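Local coordinates for protein propionate kinase (Francisella tularensis subsp. tularensis, PDB 3KHY) that probably catalyses the reversible, magnesium-dependent transfer of a phosphoryl group from ATP to acetate or propionate, as a homodimeric member of the acetokinase family, at residues 4-9 and 374-379; 83-88 and 370-375; 175-180 and 198-203. One frame throughout, in Å; residues are numbered along the deposited sequence.

Contact 1: 4-9 and 374-379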
ATOM      1  N   ILE A   4      -7.348 -14.721 -36.064  1.00 27.91           N
ATOM      2  CA  ILE A   4      -7.291 -15.339 -34.744  1.00 24.44           C
ATOM      3  C   ILE A   4      -8.583 -15.013 -34.006  1.00 26.38           C
ATOM      4  O   ILE A   4      -9.048 -13.861 -34.020  1.00 23.43           O
ATOM      5  CB  ILE A   4      -6.130 -14.769 -33.920  1.00 27.34           C
ATOM      6  CG1 ILE A   4      -4.796 -14.969 -34.643  1.00 33.71           C
ATOM      7  CG2 ILE A   4      -6.100 -15.404 -32.536  1.00 19.27           C
ATOM      8  CD1 ILE A   4      -4.145 -16.296 -34.359  1.00 32.09           C
ATOM      9  N   LEU A   5      -9.172 -16.020 -33.375  1.00 22.80           N
ATOM     10  CA  LEU A   5     -10.360 -15.815 -32.567  1.00 23.03           C
ATOM     11  C   LEU A   5      -9.894 -15.572 -31.145  1.00 19.94           C
ATOM     12  O   LEU A   5      -9.223 -16.416 -30.569  1.00 22.27           O
ATOM     13  CB  LEU A   5     -11.267 -17.049 -32.609  1.00 23.24           C
ATOM     14  CG  LEU A   5     -12.522 -16.940 -31.748  1.00 27.63           C
ATOM     15  CD1 LEU A   5     -13.363 -15.753 -32.200  1.00 25.74           C
ATOM     16  CD2 LEU A   5     -13.328 -18.226 -31.798  1.00 32.93           C
ATOM     17  N   VAL A   6     -10.243 -14.420 -30.583  1.00 18.05           N
ATOM     18  CA  VAL A   6      -9.784 -14.049 -29.244  1.00 18.24           C
ATOM     19  C   VAL A   6     -10.934 -14.114 -28.251  1.00 20.10           C
ATOM     20  O   VAL A   6     -11.995 -13.526 -28.480  1.00 21.15           O
ATOM     21  CB  VAL A   6      -9.166 -12.635 -29.239  1.00 20.10           C
ATOM     22  CG1 VAL A   6      -8.743 -12.233 -27.824  1.00 16.64           C
ATOM     23  CG2 VAL A   6      -7.979 -12.585 -30.172  1.00 19.76           C
ATOM     24  N   LEU A   7     -10.742 -14.849 -27.156  1.00 19.08           N
ATOM     25  CA  LEU A   7     -11.834 -15.077 -26.216  1.00 21.78           C
ATOM     26  C   LEU A   7     -11.501 -14.682 -24.798  1.00 23.58           C
ATOM     27  O   LEU A   7     -10.378 -14.863 -24.330  1.00 25.30           O
ATOM     28  CB  LEU A   7     -12.233 -16.558 -26.196  1.00 24.26           C
ATOM     29  CG  LEU A   7     -12.656 -17.192 -27.513  1.00 22.81           C
ATOM     30  CD1 LEU A   7     -12.881 -18.683 -27.285  1.00 26.69           C
ATOM     31  CD2 LEU A   7     -13.925 -16.509 -28.069  1.00 22.70           C
ATOM     32  N   ASN A   8     -12.499 -14.165 -24.100  1.00 25.42           N
ATOM     33  CA  ASN A   8     -12.443 -14.099 -22.650  1.00 23.09           C
ATOM     34  C   ASN A   8     -13.692 -14.814 -22.145  1.00 30.94           C
ATOM     35  O   ASN A   8     -14.798 -14.264 -22.194  1.00 28.21           O
ATOM     36  CB  ASN A   8     -12.386 -12.650 -22.163  1.00 23.73           C
ATOM     37  CG  ASN A   8     -12.257 -12.543 -20.646  1.00 32.51           C
ATOM     38  OD1 ASN A   8     -12.046 -13.543 -19.956  1.00 33.34           O
ATOM     39  ND2 ASN A   8     -12.384 -11.326 -20.123  1.00 27.54           N
ATOM     40  N   CYS A   9     -13.525 -16.057 -21.703  1.00 23.44           N
ATOM     41  CA  CYS A   9     -14.662 -16.861 -21.263  1.00 31.41           C
ATOM     42  C   CYS A   9     -14.874 -16.716 -19.767  1.00 31.21           C
ATOM     43  O   CYS A   9     -14.071 -17.202 -18.975  1.00 35.92           O
ATOM     44  CB  CYS A   9     -14.451 -18.341 -21.597  1.00 31.21           C
ATOM     45  SG  CYS A   9     -14.293 -18.719 -23.351  1.00 36.29           S
ATOM     46  N   LEU A 374      -5.921  -7.337 -29.535  1.00 22.26           N
ATOM     47  CA  LEU A 374      -4.854  -7.413 -30.537  1.00 20.91           C
ATOM     48  C   LEU A 374      -3.590  -8.049 -29.962  1.00 18.05           C
ATOM     49  O   LEU A 374      -2.926  -8.845 -30.623  1.00 23.24           O
ATOM     50  CB  LEU A 374      -4.539  -6.025 -31.112  1.00 22.39           C
ATOM     51  CG  LEU A 374      -3.406  -5.928 -32.139  1.00 26.50           C
ATOM     52  CD1 LEU A 374      -3.653  -6.861 -33.318  1.00 25.84           C
ATOM     53  CD2 LEU A 374      -3.249  -4.486 -32.630  1.00 25.58           C
HETATM   54  N   MSE A 375      -3.254  -7.695 -28.723  1.00 16.14           N
HETATM   55  CA  MSE A 375      -2.066  -8.241 -28.092  1.00 20.60           C
HETATM   56  C   MSE A 375      -2.200  -9.754 -27.936  1.00 19.77           C
HETATM   57  O   MSE A 375      -1.252 -10.496 -28.163  1.00 24.86           O
HETATM   58  CB  MSE A 375      -1.847  -7.595 -26.723  1.00 19.43           C
HETATM   59  CG  MSE A 375      -0.562  -8.029 -26.040  1.00 24.66           C
HETATM   60 SE   MSE A 375       1.048  -7.400 -26.982  1.00 41.42          SE
HETATM   61  CE  MSE A 375       2.367  -8.419 -26.007  1.00 90.27           C
ATOM     62  N   ILE A 376      -3.378 -10.202 -27.520  1.00 17.13           N
ATOM     63  CA  ILE A 376      -3.622 -11.628 -27.381  1.00 17.07           C
ATOM     64  C   ILE A 376      -3.494 -12.310 -28.748  1.00 21.40           C
ATOM     65  O   ILE A 376      -2.931 -13.398 -28.851  1.00 19.39           O
ATOM     66  CB  ILE A 376      -4.998 -11.897 -26.768  1.00 18.81           C
ATOM     67  CG1 ILE A 376      -4.979 -11.581 -25.267  1.00 14.20           C
ATOM     68  CG2 ILE A 376      -5.417 -13.340 -26.987  1.00 21.42           C
ATOM     69  CD1 ILE A 376      -6.376 -11.614 -24.638  1.00 19.68           C
ATOM     70  N   ALA A 377      -4.000 -11.663 -29.798  1.00 19.73           N
ATOM     71  CA  ALA A 377      -3.898 -12.214 -31.153  1.00 21.22           C
ATOM     72  C   ALA A 377      -2.444 -12.298 -31.605  1.00 23.77           C
ATOM     73  O   ALA A 377      -2.042 -13.269 -32.245  1.00 28.15           O
ATOM     74  CB  ALA A 377      -4.712 -11.392 -32.141  1.00 20.19           C
ATOM     75  N   GLN A 378      -1.651 -11.283 -31.262  1.00 20.06           N
ATOM     76  CA  GLN A 378      -0.230 -11.281 -31.615  1.00 22.04           C
ATOM     77  C   GLN A 378       0.560 -12.338 -30.850  1.00 22.86           C
ATOM     78  O   GLN A 378       1.440 -12.995 -31.413  1.00 23.85           O
ATOM     79  CB  GLN A 378       0.384  -9.900 -31.388  1.00 24.68           C
ATOM     80  CG  GLN A 378      -0.130  -8.828 -32.332  1.00 34.41           C
ATOM     81  CD  GLN A 378       0.331  -7.443 -31.933  1.00 37.67           C
ATOM     82  OE1 GLN A 378       0.781  -7.229 -30.806  1.00 42.13           O
ATOM     83  NE2 GLN A 378       0.212  -6.492 -32.848  1.00 35.54           N
ATOM     84  N   GLU A 379       0.262 -12.484 -29.559  1.00 22.96           N
ATOM     85  CA  GLU A 379       0.899 -13.513 -28.741  1.00 19.88           C
ATOM     86  C   GLU A 379       0.586 -14.902 -29.275  1.00 24.56           C
ATOM     87  O   GLU A 379       1.428 -15.804 -29.261  1.00 29.25           O
ATOM     88  CB  GLU A 379       0.405 -13.408 -27.298  1.00 22.37           C
ATOM     89  CG  GLU A 379       0.958 -12.214 -26.568  1.00 27.53           C
ATOM     90  CD  GLU A 379       2.399 -12.434 -26.202  1.00 39.39           C
ATOM     91  OE1 GLU A 379       2.662 -13.380 -25.430  1.00 40.57           O
ATOM     92  OE2 GLU A 379       3.264 -11.684 -26.700  1.00 40.59           O
TER
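Val6 meets the helix segment 374-379 with both of its methyl groups, and each finds a different partner. Val6 CG1 lies 3.6 Å from CG2 of Ile376, the closest approach between the two segments, and is also within van der Waals range of CB and CD1 of the same isoleucine. Val6 CG2 rests instead on the methyl of Ala377, 4.0 Å from its CB. The split follows from the valine torsion: with CG1 trans to the backbone nitrogen (chi1 178°), the two branches fork, one to each of two successive helix residues. This is the tight part of the contact.

Two residues back along the strand, Ile4 fits more loosely. Ile4 CB stands 4.1 Å from Ala377 CB, and Ile4 CG1 is 4.0 Å from Ala377 O. The small alanine lets the strand come close here, and the CA atoms of Ile4 and Ala377 are 5.8 Å apart. No hydrogen bond crosses the interface, and its four touching residues are all buried. The partly exposed Gln378 and Glu379 belong to the helix but take no part; the Glu379 carboxylate goes to Lys179 and Ser96.

Helix 372-382 runs obliquely over one face of the sheet; the axes of segments 4-9 and 374-379 pass 8.4 Å apart, with their N-to-C directions at 123°. Ile19 on neighbouring strand 14-20 extends the apolar patch, touching Val6, Leu374 and Ala377, whereas Leu7 and Cys9 pack against helix 59-72.

Contact 2: 83-88 and 370-375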
ATOM      1  N   GLY A  83      -7.017 -17.661 -29.194  1.00 27.69           N
ATOM      2  CA  GLY A  83      -6.298 -17.128 -28.047  1.00 22.62           C
ATOM      3  C   GLY A  83      -7.236 -16.849 -26.889  1.00 26.23           C
ATOM      4  O   GLY A  83      -8.255 -16.185 -27.067  1.00 29.07           O
ATOM      5  N   HIS A  84      -6.894 -17.369 -25.712  1.00 19.92           N
ATOM      6  CA  HIS A  84      -7.723 -17.231 -24.521  1.00 19.44           C
ATOM      7  C   HIS A  84      -7.062 -16.316 -23.518  1.00 26.76           C
ATOM      8  O   HIS A  84      -5.897 -16.511 -23.166  1.00 21.42           O
ATOM      9  CB  HIS A  84      -7.913 -18.586 -23.834  1.00 22.60           C
ATOM     10  CG  HIS A  84      -8.627 -19.600 -24.674  1.00 24.72           C
ATOM     11  ND1 HIS A  84      -9.982 -19.824 -24.575  1.00 30.30           N
ATOM     12  CD2 HIS A  84      -8.172 -20.456 -25.620  1.00 30.53           C
ATOM     13  CE1 HIS A  84     -10.334 -20.773 -25.424  1.00 34.71           C
ATOM     14  NE2 HIS A  84      -9.255 -21.170 -26.075  1.00 34.87           N
ATOM     15  N   ARG A  85      -7.806 -15.324 -23.046  1.00 24.80           N
ATOM     16  CA  ARG A  85      -7.377 -14.565 -21.885  1.00 23.05           C
ATOM     17  C   ARG A  85      -7.476 -15.474 -20.674  1.00 24.31           C
ATOM     18  O   ARG A  85      -8.466 -16.193 -20.510  1.00 24.17           O
ATOM     19  CB  ARG A  85      -8.278 -13.344 -21.683  1.00 28.62           C
ATOM     20  CG  ARG A  85      -7.797 -12.395 -20.590  1.00 30.00           C
ATOM     21  CD  ARG A  85      -8.673 -11.137 -20.552  1.00 29.56           C
ATOM     22  NE  ARG A  85      -8.010 -10.046 -19.851  1.00 44.67           N
ATOM     23  CZ  ARG A  85      -7.591  -8.930 -20.442  1.00 53.97           C
ATOM     24  NH1 ARG A  85      -7.788  -8.749 -21.743  1.00 52.92           N
ATOM     25  NH2 ARG A  85      -6.990  -7.986 -19.730  1.00 59.62           N
ATOM     26  N   VAL A  86      -6.436 -15.466 -19.844  1.00 17.71           N
ATOM     27  CA  VAL A  86      -6.476 -16.120 -18.553  1.00 18.42           C
ATOM     28  C   VAL A  86      -6.029 -15.102 -17.514  1.00 22.09           C
ATOM     29  O   VAL A  86      -4.937 -14.552 -17.614  1.00 20.08           O
ATOM     30  CB  VAL A  86      -5.568 -17.363 -18.520  1.00 21.40           C
ATOM     31  CG1 VAL A  86      -5.495 -17.934 -17.111  1.00 22.88           C
ATOM     32  CG2 VAL A  86      -6.091 -18.415 -19.500  1.00 25.64           C
ATOM     33  N   VAL A  87      -6.871 -14.843 -16.519  1.00 20.57           N
ATOM     34  CA  VAL A  87      -6.598 -13.766 -15.571  1.00 18.55           C
ATOM     35  C   VAL A  87      -5.408 -14.038 -14.651  1.00 17.17           C
ATOM     36  O   VAL A  87      -4.669 -13.114 -14.313  1.00 18.85           O
ATOM     37  CB  VAL A  87      -7.866 -13.378 -14.758  1.00 25.40           C
ATOM     38  CG1 VAL A  87      -8.988 -12.936 -15.707  1.00 26.85           C
ATOM     39  CG2 VAL A  87      -8.338 -14.538 -13.901  1.00 24.87           C
ATOM     40  N   HIS A  88      -5.185 -15.289 -14.252  1.00 14.32           N
ATOM     41  CA  HIS A  88      -4.104 -15.551 -13.300  1.00 19.00           C
ATOM     42  C   HIS A  88      -3.291 -16.809 -13.600  1.00 19.99           C
ATOM     43  O   HIS A  88      -3.830 -17.914 -13.591  1.00 22.95           O
ATOM     44  CB  HIS A  88      -4.652 -15.605 -11.872  1.00 20.78           C
ATOM     45  CG  HIS A  88      -3.696 -15.101 -10.838  1.00 16.44           C
ATOM     46  ND1 HIS A  88      -2.435 -15.625 -10.674  1.00 13.77           N
ATOM     47  CD2 HIS A  88      -3.820 -14.120  -9.912  1.00 18.50           C
ATOM     48  CE1 HIS A  88      -1.822 -14.998  -9.685  1.00 17.41           C
ATOM     49  NE2 HIS A  88      -2.642 -14.079  -9.205  1.00 16.94           N
ATOM     50  N   THR A 370      -4.912   1.382 -25.600  1.00 13.92           N
ATOM     51  CA  THR A 370      -4.553  -0.015 -25.395  1.00 18.87           C
ATOM     52  C   THR A 370      -5.408  -0.901 -26.309  1.00 23.92           C
ATOM     53  O   THR A 370      -6.459  -0.481 -26.793  1.00 18.03           O
ATOM     54  CB  THR A 370      -4.653  -0.443 -23.914  1.00 15.86           C
ATOM     55  OG1 THR A 370      -4.070  -1.741 -23.751  1.00 17.34           O
ATOM     56  CG2 THR A 370      -6.092  -0.492 -23.439  1.00 16.27           C
ATOM     57  N   ASN A 371      -4.944  -2.117 -26.570  1.00 18.69           N
ATOM     58  CA  ASN A 371      -5.690  -3.030 -27.432  1.00 19.93           C
ATOM     59  C   ASN A 371      -5.321  -4.445 -27.011  1.00 16.91           C
ATOM     60  O   ASN A 371      -4.487  -5.097 -27.633  1.00 17.67           O
ATOM     61  CB  ASN A 371      -5.359  -2.793 -28.915  1.00 18.00           C
ATOM     62  CG  ASN A 371      -6.322  -3.519 -29.860  1.00 25.66           C
ATOM     63  OD1 ASN A 371      -6.997  -4.479 -29.470  1.00 21.73           O
ATOM     64  ND2 ASN A 371      -6.389  -3.062 -31.100  1.00 26.17           N
ATOM     65  N   GLU A 372      -5.911  -4.889 -25.911  1.00 13.09           N
ATOM     66  CA  GLU A 372      -5.524  -6.160 -25.316  1.00 17.43           C
ATOM     67  C   GLU A 372      -5.903  -7.321 -26.230  1.00 17.66           C
ATOM     68  O   GLU A 372      -5.224  -8.332 -26.255  1.00 18.10           O
ATOM     69  CB  GLU A 372      -6.193  -6.322 -23.950  1.00 19.77           C
ATOM     70  CG  GLU A 372      -5.702  -5.321 -22.907  1.00 26.06           C
ATOM     71  CD  GLU A 372      -6.813  -4.826 -21.997  1.00 41.72           C
ATOM     72  OE1 GLU A 372      -7.553  -3.894 -22.400  1.00 42.93           O
ATOM     73  OE2 GLU A 372      -6.944  -5.367 -20.879  1.00 44.64           O
ATOM     74  N   GLU A 373      -6.995  -7.175 -26.976  1.00 16.21           N
ATOM     75  CA  GLU A 373      -7.435  -8.250 -27.863  1.00 19.95           C
ATOM     76  C   GLU A 373      -6.419  -8.438 -28.985  1.00 17.13           C
ATOM     77  O   GLU A 373      -6.085  -9.561 -29.339  1.00 19.23           O
ATOM     78  CB  GLU A 373      -8.834  -7.961 -28.438  1.00 22.90           C
ATOM     79  CG  GLU A 373      -9.920  -7.705 -27.392  1.00 36.89           C
ATOM     80  CD  GLU A 373      -9.812  -6.313 -26.742  1.00 46.86           C
ATOM     81  OE1 GLU A 373      -9.107  -5.428 -27.281  1.00 38.23           O
ATOM     82  OE2 GLU A 373     -10.438  -6.103 -25.681  1.00 55.62           O
ATOM     83  N   LEU A 374      -5.921  -7.337 -29.535  1.00 22.26           N
ATOM     84  CA  LEU A 374      -4.854  -7.413 -30.537  1.00 20.91           C
ATOM     85  C   LEU A 374      -3.590  -8.049 -29.962  1.00 18.05           C
ATOM     86  O   LEU A 374      -2.926  -8.845 -30.623  1.00 23.24           O
ATOM     87  CB  LEU A 374      -4.539  -6.025 -31.112  1.00 22.39           C
ATOM     88  CG  LEU A 374      -3.406  -5.928 -32.139  1.00 26.50           C
ATOM     89  CD1 LEU A 374      -3.653  -6.861 -33.318  1.00 25.84           C
ATOM     90  CD2 LEU A 374      -3.249  -4.486 -32.630  1.00 25.58           C
HETATM   91  N   MSE A 375      -3.254  -7.695 -28.723  1.00 16.14           N
HETATM   92  CA  MSE A 375      -2.066  -8.241 -28.092  1.00 20.60           C
HETATM   93  C   MSE A 375      -2.200  -9.754 -27.936  1.00 19.77           C
HETATM   94  O   MSE A 375      -1.252 -10.496 -28.163  1.00 24.86           O
HETATM   95  CB  MSE A 375      -1.847  -7.595 -26.723  1.00 19.43           C
HETATM   96  CG  MSE A 375      -0.562  -8.029 -26.040  1.00 24.66           C
HETATM   97 SE   MSE A 375       1.048  -7.400 -26.982  1.00 41.42          SE
HETATM   98  CE  MSE A 375       2.367  -8.419 -26.007  1.00 90.27           C
TER
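Strand 83-86 and the start of helix 372-382 do not touch through their backbones: the nearest CA atoms, those of Arg85 and Glu373, are 8.7 Å apart. The fold is the actin-like ATPase fold of the acetokinase family, and one salt bridge joins the two segments, between residues with predicted active-site roles. Arg85 is a predicted substrate-binding residue, Glu372 a predicted magnesium ligand. On the helix side, Asn371 sits at the N-cap: its OD1 takes the amide N of Leu374 at 3.1 Å, with the donor well above the carbonyl plane, while Met375 N reaches Asn371 O to begin the helical pattern.

Arg85 leaves the strand with CG trans to the backbone nitrogen (chi1 -173°) and its chain stretched out as far as NE, which carries the guanidinium across to the first turn of the helix. Arg85 NH2 then donates to OE2 of Glu372 at 2.9 Å, in a fairly straight bond. The carboxylate oxygen lies at the edge of the guanidinium, somewhat tilted from its plane, and is met on its anti side, 28° out of the carboxylate plane. Since the two flat groups stand 79° apart, this is a single-point bridge, unlike the coplanar, two-bond pairing that an arginine and a carboxylate can make.

A second carboxylate takes the same guanidinium: NE of Arg85 forms a salt bridge with OD1 of Asp142, the predicted proton donor/acceptor. Glu373, next along the helix, has its own salt bridge to Lys15. Beside the bridge, NH1 of Arg85 lies 3.6 Å from CB of Glu372.

Contact 3: 175-180 and 198-203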
ATOM      1  N   GLY A 175      -1.643  -7.118 -17.177  1.00 16.95           N
ATOM      2  CA  GLY A 175      -0.341  -7.375 -17.778  1.00 14.66           C
ATOM      3  C   GLY A 175      -0.327  -7.270 -19.294  1.00 19.41           C
ATOM      4  O   GLY A 175       0.626  -6.763 -19.878  1.00 18.93           O
ATOM      5  N   THR A 176      -1.391  -7.738 -19.937  1.00 14.97           N
ATOM      6  CA  THR A 176      -1.457  -7.716 -21.394  1.00 15.48           C
ATOM      7  C   THR A 176      -1.578  -6.278 -21.917  1.00 18.81           C
ATOM      8  O   THR A 176      -1.038  -5.951 -22.965  1.00 18.40           O
ATOM      9  CB  THR A 176      -2.604  -8.617 -21.896  1.00 21.65           C
ATOM     10  OG1 THR A 176      -2.329  -9.972 -21.499  1.00 21.74           O
ATOM     11  CG2 THR A 176      -2.726  -8.554 -23.407  1.00 25.56           C
ATOM     12  N   SER A 177      -2.252  -5.408 -21.167  1.00 17.67           N
ATOM     13  CA  SER A 177      -2.357  -4.008 -21.568  1.00 15.23           C
ATOM     14  C   SER A 177      -1.030  -3.270 -21.321  1.00 15.51           C
ATOM     15  O   SER A 177      -0.564  -2.523 -22.176  1.00 17.17           O
ATOM     16  CB  SER A 177      -3.520  -3.331 -20.844  1.00 13.54           C
ATOM     17  OG  SER A 177      -3.531  -1.929 -21.086  1.00 14.43           O
ATOM     18  N   HIS A 178      -0.419  -3.482 -20.155  1.00 11.08           N
ATOM     19  CA  HIS A 178       0.881  -2.874 -19.877  1.00 13.52           C
ATOM     20  C   HIS A 178       1.953  -3.291 -20.881  1.00 16.51           C
ATOM     21  O   HIS A 178       2.767  -2.479 -21.306  1.00 13.00           O
ATOM     22  CB  HIS A 178       1.328  -3.165 -18.439  1.00 12.86           C
ATOM     23  CG  HIS A 178       0.506  -2.445 -17.418  1.00 11.93           C
ATOM     24  ND1 HIS A 178       0.475  -1.073 -17.334  1.00 10.28           N
ATOM     25  CD2 HIS A 178      -0.335  -2.901 -16.460  1.00 14.28           C
ATOM     26  CE1 HIS A 178      -0.350  -0.709 -16.366  1.00 12.92           C
ATOM     27  NE2 HIS A 178      -0.856  -1.800 -15.819  1.00 14.43           N
ATOM     28  N   LYS A 179       1.926  -4.550 -21.287  1.00 10.39           N
ATOM     29  CA  LYS A 179       2.861  -5.027 -22.302  1.00 14.11           C
ATOM     30  C   LYS A 179       2.618  -4.392 -23.674  1.00 17.16           C
ATOM     31  O   LYS A 179       3.533  -3.862 -24.302  1.00 19.00           O
ATOM     32  CB  LYS A 179       2.776  -6.549 -22.414  1.00 16.14           C
ATOM     33  CG  LYS A 179       3.858  -7.166 -23.304  1.00 20.57           C
ATOM     34  CD  LYS A 179       3.875  -8.681 -23.170  1.00 24.35           C
ATOM     35  CE  LYS A 179       5.102  -9.287 -23.847  1.00 32.65           C
ATOM     36  NZ  LYS A 179       4.757  -9.700 -25.224  1.00 44.69           N
ATOM     37  N   TYR A 180       1.379  -4.460 -24.144  1.00 16.27           N
ATOM     38  CA  TYR A 180       1.026  -3.863 -25.422  1.00 18.21           C
ATOM     39  C   TYR A 180       1.366  -2.370 -25.439  1.00 17.86           C
ATOM     40  O   TYR A 180       1.980  -1.880 -26.375  1.00 15.49           O
ATOM     41  CB  TYR A 180      -0.456  -4.080 -25.746  1.00 18.19           C
ATOM     42  CG  TYR A 180      -0.881  -3.348 -26.993  1.00 18.88           C
ATOM     43  CD1 TYR A 180      -0.683  -3.915 -28.249  1.00 22.69           C
ATOM     44  CD2 TYR A 180      -1.434  -2.078 -26.924  1.00 21.39           C
ATOM     45  CE1 TYR A 180      -1.043  -3.248 -29.396  1.00 23.87           C
ATOM     46  CE2 TYR A 180      -1.804  -1.392 -28.075  1.00 17.75           C
ATOM     47  CZ  TYR A 180      -1.600  -1.987 -29.306  1.00 19.35           C
ATOM     48  OH  TYR A 180      -1.948  -1.319 -30.449  1.00 24.95           O
ATOM     49  N   VAL A 198       3.357   3.355 -16.970  1.00 13.21           N
ATOM     50  CA  VAL A 198       2.088   3.217 -17.673  1.00 13.51           C
ATOM     51  C   VAL A 198       0.944   3.196 -16.663  1.00 17.09           C
ATOM     52  O   VAL A 198       0.900   2.346 -15.768  1.00 13.93           O
ATOM     53  CB  VAL A 198       2.044   1.933 -18.539  1.00 17.42           C
ATOM     54  CG1 VAL A 198       0.678   1.790 -19.241  1.00 14.28           C
ATOM     55  CG2 VAL A 198       3.189   1.932 -19.580  1.00 18.65           C
ATOM     56  N   ALA A 199       0.040   4.161 -16.797  1.00 11.80           N
ATOM     57  CA  ALA A 199      -1.153   4.220 -15.966  1.00 13.88           C
ATOM     58  C   ALA A 199      -2.346   3.756 -16.792  1.00 11.57           C
ATOM     59  O   ALA A 199      -2.823   4.466 -17.658  1.00 11.72           O
ATOM     60  CB  ALA A 199      -1.380   5.629 -15.454  1.00 10.85           C
ATOM     61  N   HIS A 200      -2.788   2.531 -16.544  1.00  9.66           N
ATOM     62  CA  HIS A 200      -3.966   1.981 -17.198  1.00 11.05           C
ATOM     63  C   HIS A 200      -5.157   2.319 -16.317  1.00 15.84           C
ATOM     64  O   HIS A 200      -5.338   1.706 -15.265  1.00 14.18           O
ATOM     65  CB  HIS A 200      -3.832   0.459 -17.316  1.00 13.08           C
ATOM     66  CG  HIS A 200      -5.020  -0.202 -17.946  1.00 18.25           C
ATOM     67  ND1 HIS A 200      -4.961  -0.819 -19.176  1.00 17.90           N
ATOM     68  CD2 HIS A 200      -6.304  -0.318 -17.529  1.00 19.63           C
ATOM     69  CE1 HIS A 200      -6.151  -1.303 -19.483  1.00 21.20           C
ATOM     70  NE2 HIS A 200      -6.986  -1.012 -18.500  1.00 23.49           N
ATOM     71  N   LEU A 201      -5.949   3.308 -16.728  1.00 12.47           N
ATOM     72  CA  LEU A 201      -7.095   3.757 -15.936  1.00 12.77           C
ATOM     73  C   LEU A 201      -8.364   3.425 -16.709  1.00 12.71           C
ATOM     74  O   LEU A 201      -8.588   3.959 -17.788  1.00 13.46           O
ATOM     75  CB  LEU A 201      -6.999   5.272 -15.659  1.00 12.66           C
ATOM     76  CG  LEU A 201      -5.636   5.758 -15.145  1.00 13.17           C
ATOM     77  CD1 LEU A 201      -5.581   7.293 -15.017  1.00 11.73           C
ATOM     78  CD2 LEU A 201      -5.287   5.110 -13.805  1.00 10.48           C
ATOM     79  N   GLY A 202      -9.148   2.483 -16.188  1.00 19.47           N
ATOM     80  CA  GLY A 202     -10.443   2.135 -16.761  1.00 17.61           C
ATOM     81  C   GLY A 202     -11.357   1.713 -15.622  1.00 22.42           C
ATOM     82  O   GLY A 202     -11.295   2.289 -14.535  1.00 22.82           O
ATOM     83  N   ASN A 203     -12.193   0.703 -15.837  1.00 24.72           N
ATOM     84  CA  ASN A 203     -13.017   0.204 -14.731  1.00 32.91           C
ATOM     85  C   ASN A 203     -12.150  -0.358 -13.605  1.00 31.87           C
ATOM     86  O   ASN A 203     -12.401  -0.077 -12.425  1.00 26.43           O
ATOM     87  CB  ASN A 203     -14.049  -0.818 -15.202  1.00 38.77           C
ATOM     88  CG  ASN A 203     -15.167  -0.177 -15.994  1.00 54.19           C
ATOM     89  OD1 ASN A 203     -15.907   0.669 -15.479  1.00 57.98           O
ATOM     90  ND2 ASN A 203     -15.291  -0.565 -17.260  1.00 62.48           N
TER
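Two imidazole rings carry this contact, and both are met at their edges. In the plane of the His200 ring lies the hydroxyl of Ser177, whose OG is 2.6 Å from His200 ND1 in a short hydrogen bond; either atom could be the donor. His174, a predicted transition-state stabiliser, stacks on the His200 ring. The His178 ring has CB of Val198 in its plane, and Val198 CG1 comes to 3.4 Å from His178 ND1. At the same rim, His178 CE1 approaches the carbonyl O of Val198 at 3.4 Å, and also lies 3.8 Å from CB of His200, which arrives obliquely. His178 NE2 is bonded to OG of Ser206, on the neighbouring strand 205-211.

Ser177 directs CB toward the strand, and a trans placement of OG to the backbone nitrogen (chi1 172°) sets the hydroxyl beside His200 ND1. The same OG also bonds Thr370 OG1, so this one hydroxyl joins His200 to the turn ahead of helix 372-382. In His178, CB does not aim directly at the strand; with CG trans to the carbonyl carbon, the ring slides past Val198. The four touching residues are all buried, and the segment axes pass 9.3 Å apart, at 134°.

Helix 175-188 thus packs on the central strand of the second sheet through Val198 and His200. The predicted ATP-binding run begins on that strand at His200 and continues through Gly202 and Asn203. The hairpin of strands 196-201 and 205-211, with its glycine-rich turn, is consistent with a phosphate-binding loop of the actin-like ATPase fold.

Overall arrangement
Contacts 1 and 2 are neighbours, with centres 5 Å apart: they share Leu374 and Met375 of helix 372-382 and meet adjacent strands, 3-9 and 79-86, of the first sheet. Contact 3 belongs to the second sheet, about 16 Å from contact 1 and 11 Å from contact 2, centre to centre. In sequence it is nested within the loops that contacts 1 and 2 close, both of which end on the same C-terminal helix. That helix also touches helix 175-188, through Met375 and the Glu379-Lys179 salt bridge. The C-terminal helix therefore lies between the two sheets, beside the predicted substrate, magnesium and ATP sites.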